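Local coordinates for oxysterol-binding protein homolog 1 (Saccharomyces cerevisiae, PDB 5H28), which carries sterols and other lipids between membranes and is targeted by its ankyrin repeats to the nucleus-vacuole junction through the partner NVJ1, at residues Arg152-Asn157 with Gly161-Ile166. Residues are numbered along the deposited sequence; the frame is centred on the assembly and turned at random.
Sequences RTAFNN and GHLESI
A helical hairpin in the ankyrin-repeat region brings Ala154, at the end of helix 130-156, against His162, Leu163 and Ile166 of the short helix 160-167. The methyl of Ala154 is held between three side chains of the short helix: its CB sits 3.6 Å from Leu163 CD2 and, on the neighbouring turn, 3.6 Å from Ile166 CD1, while the imidazole of His162 closes the third side. That ring offers its face, so the contact is CH-pi, with Ala154 CB 4.0 Å from the ring centroid and 29° off the normal. His162 gets there because its CG stands anti to the backbone N (chi1 -167°), which also lets NE2 hydrogen-bond Glu150 one turn back on the long helix; that bond probably fixes the tilt of the ring over the methyl. Only a short turn links the two helices, and the axes of 152-156 and 161-166 approach to 8.7 Å, with 144° between their N-to-C directions, a roughly antiparallel hairpin reminiscent of the helix pairs of ankyrin repeats. With a residue as small as Ala154 at the centre of the contact, the backbones can come close: the CA atoms of Ala154 and Leu163 are 5.7 Å apart. Leu163 also reaches along the end of the long helix, CD2 lying 3.8 Å from Phe155 N and 4.0 Å from Phe155 CB. The same leucine touches Met201 and Trp204, joining the hairpin to helix 199-207, whereas Ile166 rests on Leu176 from a loop. Replacing Leu163 with an alanine would probably open a gap between the Ala154 methyl and helix 199-207, and take the CD2 contact from Phe155 CB.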
ATOM      1  N   ARG A 152       4.809 -14.285  -4.009  1.00  5.13           N
ATOM      2  CA  ARG A 152       5.357 -15.631  -4.223  1.00  5.79           C
ATOM      3  C   ARG A 152       6.289 -15.654  -5.427  1.00  5.54           C
ATOM      4  O   ARG A 152       7.345 -16.284  -5.394  1.00  7.41           O
ATOM      5  CB  ARG A 152       4.242 -16.658  -4.460  1.00  6.32           C
ATOM      6  CG  ARG A 152       3.342 -16.943  -3.257  1.00  6.64           C
ATOM      7  CD  ARG A 152       2.586 -18.263  -3.439  1.00  6.83           C
ATOM      8  NE  ARG A 152       1.740 -18.286  -4.636  1.00  7.73           N
ATOM      9  CZ  ARG A 152       0.522 -17.754  -4.722  1.00  7.32           C
ATOM     10  NH1 ARG A 152      -0.156 -17.838  -5.858  1.00  8.57           N
ATOM     11  NH2 ARG A 152      -0.027 -17.141  -3.681  1.00  6.65           N
ATOM     12  N   THR A 153       5.891 -14.976  -6.498  1.00  5.79           N
ATOM     13  CA  THR A 153       6.715 -14.937  -7.699  1.00  6.44           C
ATOM     14  C   THR A 153       8.053 -14.289  -7.380  1.00  6.39           C
ATOM     15  O   THR A 153       9.113 -14.819  -7.728  1.00  6.43           O
ATOM     16  CB  THR A 153       6.025 -14.139  -8.815  1.00  6.50           C
ATOM     17  OG1 THR A 153       4.809 -14.798  -9.183  1.00  7.41           O
ATOM     18  CG2 THR A 153       6.928 -14.038 -10.040  1.00  8.97           C
ATOM     19  N   ALA A 154       7.997 -13.150  -6.695  1.00  6.17           N
ATOM     20  CA  ALA A 154       9.201 -12.416  -6.344  1.00  5.69           C
ATOM     21  C   ALA A 154      10.129 -13.182  -5.406  1.00  6.33           C
ATOM     22  O   ALA A 154      11.343 -13.209  -5.634  1.00  8.17           O
ATOM     23  CB  ALA A 154       8.833 -11.070  -5.739  1.00  6.96           C
ATOM     24  N   PHE A 155       9.601 -13.813  -4.359  1.00  4.68           N
ATOM     25  CA  PHE A 155      10.525 -14.523  -3.493  1.00  5.25           C
ATOM     26  C   PHE A 155      10.974 -15.864  -4.056  1.00  5.57           C
ATOM     27  O   PHE A 155      12.102 -16.280  -3.811  1.00  8.33           O
ATOM     28  CB  PHE A 155      10.023 -14.630  -2.023  1.00  5.93           C
ATOM     29  CG  PHE A 155       8.799 -15.497  -1.794  1.00  5.69           C
ATOM     30  CD1 PHE A 155       8.829 -16.875  -2.004  1.00  4.98           C
ATOM     31  CD2 PHE A 155       7.647 -14.938  -1.234  1.00  5.59           C
ATOM     32  CE1 PHE A 155       7.736 -17.675  -1.651  1.00  6.01           C
ATOM     33  CE2 PHE A 155       6.557 -15.728  -0.881  1.00  6.54           C
ATOM     34  CZ  PHE A 155       6.598 -17.097  -1.085  1.00  6.31           C
ATOM     35  N   ASN A 156      10.132 -16.523  -4.848  1.00  7.34           N
ATOM     36  CA  ASN A 156      10.540 -17.803  -5.412  1.00  8.72           C
ATOM     37  C   ASN A 156      11.578 -17.667  -6.513  1.00 10.16           C
ATOM     38  O   ASN A 156      12.374 -18.580  -6.729  1.00 11.50           O
ATOM     39  CB  ASN A 156       9.333 -18.589  -5.916  1.00  8.18           C
ATOM     40  CG  ASN A 156       8.563 -19.227  -4.788  1.00  8.20           C
ATOM     41  OD1 ASN A 156       9.154 -19.718  -3.827  1.00  8.67           O
ATOM     42  ND2 ASN A 156       7.242 -19.231  -4.896  1.00  8.94           N
ATOM     43  N   ASN A 157      11.576 -16.539  -7.213  1.00 10.61           N
ATOM     44  CA  ASN A 157      12.571 -16.322  -8.253  1.00 10.03           C
ATOM     45  C   ASN A 157      13.736 -15.542  -7.649  1.00 11.20           C
ATOM     46  O   ASN A 157      14.694 -15.200  -8.339  1.00 12.52           O
ATOM     47  CB  ASN A 157      11.975 -15.568  -9.446  1.00 10.35           C
ATOM     48  CG  ASN A 157      11.075 -16.445 -10.297  1.00  9.98           C
ATOM     49  OD1 ASN A 157      11.226 -17.669 -10.321  1.00 11.42           O
ATOM     50  ND2 ASN A 157      10.150 -15.824 -11.016  1.00 10.54           N
ATOM     51  N   GLY A 161      14.829  -6.926  -6.116  1.00 12.12           N
ATOM     52  CA  GLY A 161      14.331  -5.651  -6.601  1.00 12.35           C
ATOM     53  C   GLY A 161      12.813  -5.650  -6.553  1.00 11.90           C
ATOM     54  O   GLY A 161      12.189  -4.707  -6.066  1.00 12.62           O
ATOM     55  N   HIS A 162      12.213  -6.721  -7.061  1.00 11.59           N
ATOM     56  CA  HIS A 162      10.759  -6.848  -7.072  1.00  9.62           C
ATOM     57  C   HIS A 162      10.223  -6.889  -5.639  1.00  9.18           C
ATOM     58  O   HIS A 162       9.223  -6.244  -5.328  1.00  9.74           O
ATOM     59  CB  HIS A 162      10.354  -8.116  -7.827  1.00  9.82           C
ATOM     60  CG  HIS A 162       8.899  -8.183  -8.175  1.00  8.75           C
ATOM     61  ND1 HIS A 162       8.356  -9.229  -8.890  1.00  8.15           N
ATOM     62  CD2 HIS A 162       7.870  -7.346  -7.897  1.00  7.78           C
ATOM     63  CE1 HIS A 162       7.058  -9.036  -9.034  1.00  8.35           C
ATOM     64  NE2 HIS A 162       6.738  -7.901  -8.441  1.00  8.80           N
ATOM     65  N   LEU A 163      10.891  -7.641  -4.766  1.00  9.21           N
ATOM     66  CA  LEU A 163      10.467  -7.732  -3.369  1.00  7.51           C
ATOM     67  C   LEU A 163      10.468  -6.362  -2.700  1.00  8.52           C
ATOM     68  O   LEU A 163       9.579  -6.054  -1.912  1.00  9.77           O
ATOM     69  CB  LEU A 163      11.384  -8.676  -2.589  1.00  9.65           C
ATOM     70  CG  LEU A 163      11.209 -10.171  -2.858  1.00 10.55           C
ATOM     71  CD1 LEU A 163      12.363 -10.940  -2.232  1.00 10.62           C
ATOM     72  CD2 LEU A 163       9.882 -10.640  -2.288  1.00  9.53           C
ATOM     73  N   GLU A 164      11.472  -5.547  -3.018  1.00  9.79           N
ATOM     74  CA  GLU A 164      11.568  -4.207  -2.449  1.00 11.38           C
ATOM     75  C   GLU A 164      10.339  -3.384  -2.834  1.00 10.68           C
ATOM     76  O   GLU A 164       9.756  -2.696  -1.998  1.00 11.85           O
ATOM     77  CB  GLU A 164      12.827  -3.500  -2.957  1.00 12.48           C
ATOM     78  CG  GLU A 164      14.146  -4.008  -2.387  1.00 19.61           C
ATOM     79  CD  GLU A 164      14.322  -3.681  -0.914  1.00 22.34           C
ATOM     80  OE1 GLU A 164      13.925  -2.573  -0.495  1.00 27.19           O
ATOM     81  OE2 GLU A 164      14.872  -4.525  -0.176  1.00 26.97           O
ATOM     82  N   SER A 165       9.949  -3.462  -4.102  1.00 10.19           N
ATOM     83  CA  SER A 165       8.788  -2.722  -4.590  1.00 10.30           C
ATOM     84  C   SER A 165       7.484  -3.199  -3.950  1.00 10.47           C
ATOM     85  O   SER A 165       6.583  -2.402  -3.681  1.00 11.57           O
ATOM     86  CB  SER A 165       8.684  -2.842  -6.113  1.00 10.37           C
ATOM     87  OG  SER A 165       9.690  -2.078  -6.761  1.00 15.20           O
ATOM     88  N   ILE A 166       7.381  -4.501  -3.705  1.00 10.25           N
ATOM     89  CA  ILE A 166       6.176  -5.056  -3.104  1.00  9.78           C
ATOM     90  C   ILE A 166       6.000  -4.639  -1.651  1.00 10.09           C
ATOM     91  O   ILE A 166       4.931  -4.178  -1.259  1.00 10.39           O
ATOM     92  CB  ILE A 166       6.176  -6.596  -3.178  1.00  8.86           C
ATOM     93  CG1 ILE A 166       6.147  -7.042  -4.640  1.00  9.47           C
ATOM     94  CG2 ILE A 166       4.971  -7.163  -2.431  1.00  9.80           C
ATOM     95  CD1 ILE A 166       6.435  -8.512  -4.820  1.00  8.69           C
TER